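Local coordinates for tail assembly chaperone (PDB 2OB9), which probably acts as a chaperone in assembling the tail of bacteriophage HK97, at residues A[19-23]-A[111-117]; A[75-80]-A[105-109]. Residues are numbered along the deposited sequence.

Both contacts draw on helix 103-113. Residues 111-117 meet residues 19-23, on and just before strand 20-25, in interaction 1, while residues 105-109 pack on the end of helix 61-79 in interaction 2. Along the chain, interaction 2 is nested inside the loop that interaction 1 closes. The two centres lie about 10 Å apart and the contacts touch directly: Ala112 CB is 3.5 Å from Val79 CB, Leu113 CD2 3.9 Å from Leu75 CD1, and Val23 CG1 4.0 Å from Leu108 CD2. Interaction 2 is fully buried near the chain centre, whereas interaction 1 is a surface contact. Each also adjoins neighbouring subunits of the eight-chain assembly.

Interaction 1 of 2, residues A[19-23]-A[111-117]; sequences RHKTV and QALDLIN
This is a surface contact of mixed polar and apolar character between an edge strand and the C-terminal part of a helix with the residues that follow. Residues 20-23 are extended and belong to strand 20-25, outermost in the chain's three-stranded antiparallel sheet; residues 111-113 belong to helix 103-113, whereas residues 114-116 keep helical phi/psi without the regular bonds. In register, the CA atoms of Arg19 and Leu115 are 6.4 Å apart and those of Val23 and Gln111 9.1 Å, so the backbones diverge toward Val23. Arg19, Lys21 and Val23 direct their CA-to-CB bonds toward residues 111-117 and His20 points away, the alternation of a strand, with Arg19 just before it following suit. Leu115 (chi1 m, chi2 t) fills the gap: its CB is 4.2 Å from Arg19 CB, and its CD1 lies 3.9 Å from His20 CA. Helix-on-sheet packing is supplemented here by side-chain donors reaching two main-chain carbonyls. Arg19, extended with m, t, t for chi1 to chi3, donates from NH1 to Leu115 O (2.9 Å, 152°), while its NE makes a salt bridge with Glu27 of a second subunit. Lys21 leaves the backbone with chi1 p, allowing NZ to donate to Gln111 O at 3.1 Å and pass 3.8 Å from Leu115 CD2. Farther along, Val23 CG2 approaches Gln111 OE1 to 3.3 Å, and both side chains also touch Leu35 of the adjacent strand.

Interaction 2 of 2, residues A[75-80]-A[105-109]; sequences LFIDVL and HSRLL
Apolar packing dominates this helix-helix contact, in which segments 75-79 and 105-109 cross at a signed angle of 68° with 9.7 Å between axes at closest approach. The CA atoms of Phe76 and Leu109, 5.4 Å apart, mark the register. Leu109 (chi1 t, chi2 p) sends CD1 into the opposing helix, 3.6 Å from Leu75 CB, 4.0 Å from Phe76 N and 4.3 Å from Val79 CG2; Leu75 and Val79 are one turn apart, so CD1 reaches both ends of that turn. A second apolar group joins Leu108 CB to Phe76 CE1 (4.2 Å) and Leu108 CD1 to Leu80 CD1 (4.3 Å), Leu80 being where the chain leaves the helix for strand 80-81. In the fold, this crossing seats the C-terminal helix 103-113 against the long helix 61-79 in the buried interior, with Trp43 and Trp46 of helix 40-49 also touching Leu75. Aromatic interactions centre on Phe76, whose chi1 of 173° carries the ring across to the other helix. His105 (chi1 m) turns its edge toward the Phe76 face in an offset edge-to-face pair, centroids 5.2 Å apart and planes at 66°. Its CB adds a CH-pi contact, 4.0 Å from the Phe76 ring centroid and 18° off the normal. No hydrogen bond links the segments; His105 NE2 is instead hydrogen-bonded to the backbone O of Ala11 of a third subunit.

Interaction 1 of 2, residues A[19-23]-A[111-117]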
loop_
_atom_site.group_PDB
_atom_site.type_symbol
_atom_site.label_atom_id
_atom_site.label_comp_id
_atom_site.label_asym_id
_atom_site.label_seq_id
_atom_site.Cartn_x
_atom_site.Cartn_y
_atom_site.Cartn_z
ATOM N N ARG A 19 6.424 -32.160 17.233
ATOM C CA ARG A 19 5.205 -32.981 17.302
ATOM C C ARG A 19 5.197 -34.000 16.150
ATOM O O ARG A 19 5.597 -33.695 15.043
ATOM C CB ARG A 19 3.969 -32.095 17.183
ATOM C CG ARG A 19 3.776 -31.236 18.392
ATOM C CD ARG A 19 2.532 -30.422 18.254
ATOM N NE ARG A 19 2.382 -29.533 19.383
ATOM C CZ ARG A 19 1.538 -28.513 19.419
ATOM N NH1 ARG A 19 0.739 -28.273 18.384
ATOM N NH2 ARG A 19 1.486 -27.743 20.496
ATOM N N HIS A 20 4.743 -35.215 16.418
ATOM C CA HIS A 20 4.849 -36.278 15.428
ATOM C C HIS A 20 3.941 -37.427 15.816
ATOM O O HIS A 20 3.523 -37.509 16.959
ATOM C CB HIS A 20 6.301 -36.745 15.258
ATOM C CG HIS A 20 6.925 -37.303 16.508
ATOM N ND1 HIS A 20 7.133 -38.661 16.707
ATOM C CD2 HIS A 20 7.419 -36.684 17.607
ATOM C CE1 HIS A 20 7.710 -38.848 17.879
ATOM N NE2 HIS A 20 7.884 -37.670 18.452
ATOM N N LYS A 21 3.623 -38.295 14.855
ATOM C CA LYS A 21 2.813 -39.477 15.142
ATOM C C LYS A 21 3.080 -40.614 14.154
ATOM O O LYS A 21 3.606 -40.398 13.071
ATOM C CB LYS A 21 1.302 -39.131 15.181
ATOM C CG LYS A 21 0.790 -38.330 13.974
ATOM C CD LYS A 21 -0.733 -38.255 14.006
ATOM C CE LYS A 21 -1.268 -37.828 12.656
ATOM N NZ LYS A 21 -1.690 -36.392 12.588
ATOM N N THR A 22 2.713 -41.826 14.558
ATOM C CA THR A 22 2.737 -42.962 13.682
ATOM C C THR A 22 1.390 -43.118 13.019
ATOM O O THR A 22 0.348 -43.114 13.674
ATOM C CB THR A 22 3.146 -44.231 14.424
ATOM O OG1 THR A 22 4.463 -44.046 14.957
ATOM C CG2 THR A 22 3.183 -45.429 13.466
ATOM N N VAL A 23 1.439 -43.241 11.701
ATOM C CA VAL A 23 0.294 -43.389 10.830
ATOM C C VAL A 23 0.498 -44.671 9.979
ATOM O O VAL A 23 1.568 -44.889 9.421
ATOM C CB VAL A 23 0.161 -42.111 9.917
ATOM C CG1 VAL A 23 -0.769 -42.332 8.738
ATOM C CG2 VAL A 23 -0.312 -40.961 10.727
ATOM N N GLN A 111 -2.776 -34.469 7.239
ATOM C CA GLN A 111 -2.641 -35.145 8.506
ATOM C C GLN A 111 -1.442 -34.555 9.275
ATOM O O GLN A 111 -1.591 -34.211 10.447
ATOM C CB GLN A 111 -2.484 -36.643 8.248
ATOM C CG GLN A 111 -3.279 -37.550 9.162
ATOM C CD GLN A 111 -3.138 -39.035 8.821
ATOM O OE1 GLN A 111 -3.311 -39.904 9.689
ATOM N NE2 GLN A 111 -2.838 -39.334 7.566
ATOM N N ALA A 112 -0.284 -34.375 8.612
ATOM C CA ALA A 112 0.896 -33.761 9.275
ATOM C C ALA A 112 0.662 -32.316 9.776
ATOM O O ALA A 112 1.064 -31.964 10.897
ATOM C CB ALA A 112 2.135 -33.817 8.390
ATOM N N LEU A 113 0.023 -31.497 8.939
ATOM C CA LEU A 113 -0.330 -30.119 9.291
ATOM C C LEU A 113 -1.377 -30.055 10.412
ATOM O O LEU A 113 -1.400 -29.089 11.113
ATOM C CB LEU A 113 -0.767 -29.272 8.056
ATOM C CG LEU A 113 0.243 -29.206 6.886
ATOM C CD1 LEU A 113 -0.251 -28.353 5.721
ATOM C CD2 LEU A 113 1.597 -28.758 7.371
ATOM N N ASP A 114 -2.201 -31.091 10.579
ATOM C CA ASP A 114 -3.099 -31.240 11.748
ATOM C C ASP A 114 -2.404 -31.197 13.119
ATOM O O ASP A 114 -3.043 -30.934 14.122
ATOM C CB ASP A 114 -3.884 -32.564 11.688
ATOM C CG ASP A 114 -5.150 -32.490 10.834
ATOM O OD1 ASP A 114 -5.649 -31.368 10.542
ATOM O OD2 ASP A 114 -5.650 -33.584 10.458
ATOM N N LEU A 115 -1.111 -31.504 13.162
ATOM C CA LEU A 115 -0.386 -31.584 14.430
ATOM C C LEU A 115 -0.149 -30.211 15.026
ATOM O O LEU A 115 -0.072 -30.080 16.242
ATOM C CB LEU A 115 0.948 -32.312 14.268
ATOM C CG LEU A 115 0.921 -33.791 13.897
ATOM C CD1 LEU A 115 2.248 -34.174 13.339
ATOM C CD2 LEU A 115 0.588 -34.630 15.090
ATOM N N ILE A 116 -0.016 -29.204 14.169
ATOM C CA ILE A 116 0.168 -27.825 14.600
ATOM C C ILE A 116 -1.150 -27.265 15.122
ATOM O O ILE A 116 -1.144 -26.415 16.020
ATOM C CB ILE A 116 0.622 -26.936 13.444
ATOM C CG1 ILE A 116 1.907 -27.466 12.833
ATOM C CG2 ILE A 116 0.802 -25.488 13.886
ATOM C CD1 ILE A 116 1.959 -27.175 11.377
ATOM N N ASN A 117 -2.272 -27.747 14.578
ATOM C CA ASN A 117 -3.601 -27.260 14.999
ATOM C C ASN A 117 -3.990 -27.573 16.464
ATOM O O ASN A 117 -3.221 -28.190 17.215
ATOM C CB ASN A 117 -4.713 -27.649 13.991
ATOM C CG ASN A 117 -5.493 -28.908 14.397
ATOM O OD1 ASN A 117 -5.859 -29.080 15.562
ATOM N ND2 ASN A 117 -5.785 -29.774 13.415
#

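Interaction 2 of 2, residues A[75-80]-A[105-109]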
loop_
_atom_site.group_PDB
_atom_site.type_symbol
_atom_site.label_atom_id
_atom_site.label_comp_id
_atom_site.label_asym_id
_atom_site.label_seq_id
_atom_site.Cartn_x
_atom_site.Cartn_y
_atom_site.Cartn_z
ATOM N N LEU A 75 6.616 -28.924 1.606
ATOM C CA LEU A 75 6.187 -29.272 2.932
ATOM C C LEU A 75 6.131 -30.790 3.070
ATOM O O LEU A 75 6.484 -31.332 4.115
ATOM C CB LEU A 75 4.816 -28.633 3.284
ATOM C CG LEU A 75 4.745 -27.263 3.917
ATOM C CD1 LEU A 75 3.309 -26.924 4.345
ATOM C CD2 LEU A 75 5.709 -27.183 5.093
ATOM N N PHE A 76 5.633 -31.478 2.048
ATOM C CA PHE A 76 5.474 -32.954 2.131
ATOM C C PHE A 76 6.769 -33.707 2.407
ATOM O O PHE A 76 6.840 -34.632 3.249
ATOM C CB PHE A 76 4.819 -33.521 0.863
ATOM C CG PHE A 76 4.781 -35.042 0.839
ATOM C CD1 PHE A 76 3.847 -35.746 1.602
ATOM C CD2 PHE A 76 5.689 -35.772 0.060
ATOM C CE1 PHE A 76 3.813 -37.154 1.585
ATOM C CE2 PHE A 76 5.655 -37.193 0.049
ATOM C CZ PHE A 76 4.707 -37.861 0.794
ATOM N N ILE A 77 7.779 -33.336 1.643
ATOM C CA ILE A 77 9.073 -33.913 1.744
ATOM C C ILE A 77 9.626 -33.728 3.156
ATOM O O ILE A 77 10.362 -34.555 3.645
ATOM C CB ILE A 77 9.946 -33.279 0.697
ATOM C CG1 ILE A 77 9.706 -33.959 -0.649
ATOM C CG2 ILE A 77 11.403 -33.260 1.098
ATOM C CD1 ILE A 77 10.100 -33.044 -1.819
ATOM N N ASP A 78 9.227 -32.650 3.808
ATOM C CA ASP A 78 9.723 -32.333 5.102
ATOM C C ASP A 78 8.962 -33.036 6.213
ATOM O O ASP A 78 9.532 -33.391 7.247
ATOM C CB ASP A 78 9.650 -30.827 5.301
ATOM C CG ASP A 78 10.397 -30.376 6.549
ATOM O OD1 ASP A 78 11.649 -30.505 6.581
ATOM O OD2 ASP A 78 9.701 -29.910 7.476
ATOM N N VAL A 79 7.673 -33.251 6.022
ATOM C CA VAL A 79 6.899 -33.899 7.075
ATOM C C VAL A 79 7.026 -35.410 7.141
ATOM O O VAL A 79 6.760 -35.982 8.182
ATOM C CB VAL A 79 5.399 -33.473 7.060
ATOM C CG1 VAL A 79 5.283 -31.963 7.087
ATOM C CG2 VAL A 79 4.632 -34.092 5.874
ATOM N N LEU A 80 7.418 -36.055 6.044
ATOM C CA LEU A 80 7.301 -37.518 5.913
ATOM C C LEU A 80 8.560 -38.241 6.314
ATOM O O LEU A 80 9.611 -38.045 5.703
ATOM C CB LEU A 80 6.933 -37.943 4.464
ATOM C CG LEU A 80 6.660 -39.447 4.263
ATOM C CD1 LEU A 80 5.309 -39.815 4.902
ATOM C CD2 LEU A 80 6.701 -39.875 2.776
ATOM N N HIS A 105 -0.223 -38.674 -0.916
ATOM C CA HIS A 105 0.764 -37.713 -0.438
ATOM C C HIS A 105 0.083 -36.476 0.133
ATOM O O HIS A 105 0.447 -35.971 1.178
ATOM C CB HIS A 105 1.703 -37.299 -1.572
ATOM C CG HIS A 105 2.278 -38.458 -2.325
ATOM N ND1 HIS A 105 1.531 -39.215 -3.198
ATOM C CD2 HIS A 105 3.510 -39.015 -2.299
ATOM C CE1 HIS A 105 2.282 -40.169 -3.705
ATOM N NE2 HIS A 105 3.482 -40.087 -3.151
ATOM N N SER A 106 -0.922 -36.000 -0.566
ATOM C CA SER A 106 -1.567 -34.771 -0.180
ATOM C C SER A 106 -2.431 -34.956 1.069
ATOM O O SER A 106 -2.538 -34.059 1.871
ATOM C CB SER A 106 -2.322 -34.180 -1.369
ATOM O OG SER A 106 -3.680 -34.605 -1.371
ATOM N N ARG A 107 -2.990 -36.148 1.245
ATOM C CA ARG A 107 -3.743 -36.523 2.465
ATOM C C ARG A 107 -2.784 -36.740 3.651
ATOM O O ARG A 107 -3.130 -36.489 4.790
ATOM C CB ARG A 107 -4.526 -37.806 2.206
ATOM C CG ARG A 107 -5.393 -38.255 3.383
ATOM C CD ARG A 107 -6.042 -39.679 3.221
ATOM N NE ARG A 107 -5.083 -40.815 3.137
ATOM C CZ ARG A 107 -4.388 -41.295 4.174
ATOM N NH1 ARG A 107 -4.500 -40.735 5.387
ATOM N NH2 ARG A 107 -3.571 -42.344 4.003
ATOM N N LEU A 108 -1.571 -37.210 3.368
ATOM C CA LEU A 108 -0.542 -37.337 4.408
ATOM C C LEU A 108 -0.003 -35.958 4.814
ATOM O O LEU A 108 0.194 -35.719 5.997
ATOM C CB LEU A 108 0.601 -38.305 3.986
ATOM C CG LEU A 108 0.255 -39.805 3.967
ATOM C CD1 LEU A 108 1.382 -40.612 3.376
ATOM C CD2 LEU A 108 -0.086 -40.350 5.381
ATOM N N LEU A 109 0.200 -35.051 3.858
ATOM C CA LEU A 109 0.523 -33.683 4.197
ATOM C C LEU A 109 -0.496 -33.055 5.166
ATOM O O LEU A 109 -0.087 -32.470 6.183
ATOM C CB LEU A 109 0.702 -32.812 2.961
ATOM C CG LEU A 109 1.031 -31.306 3.114
ATOM C CD1 LEU A 109 2.239 -31.074 4.050
ATOM C CD2 LEU A 109 1.351 -30.693 1.734
#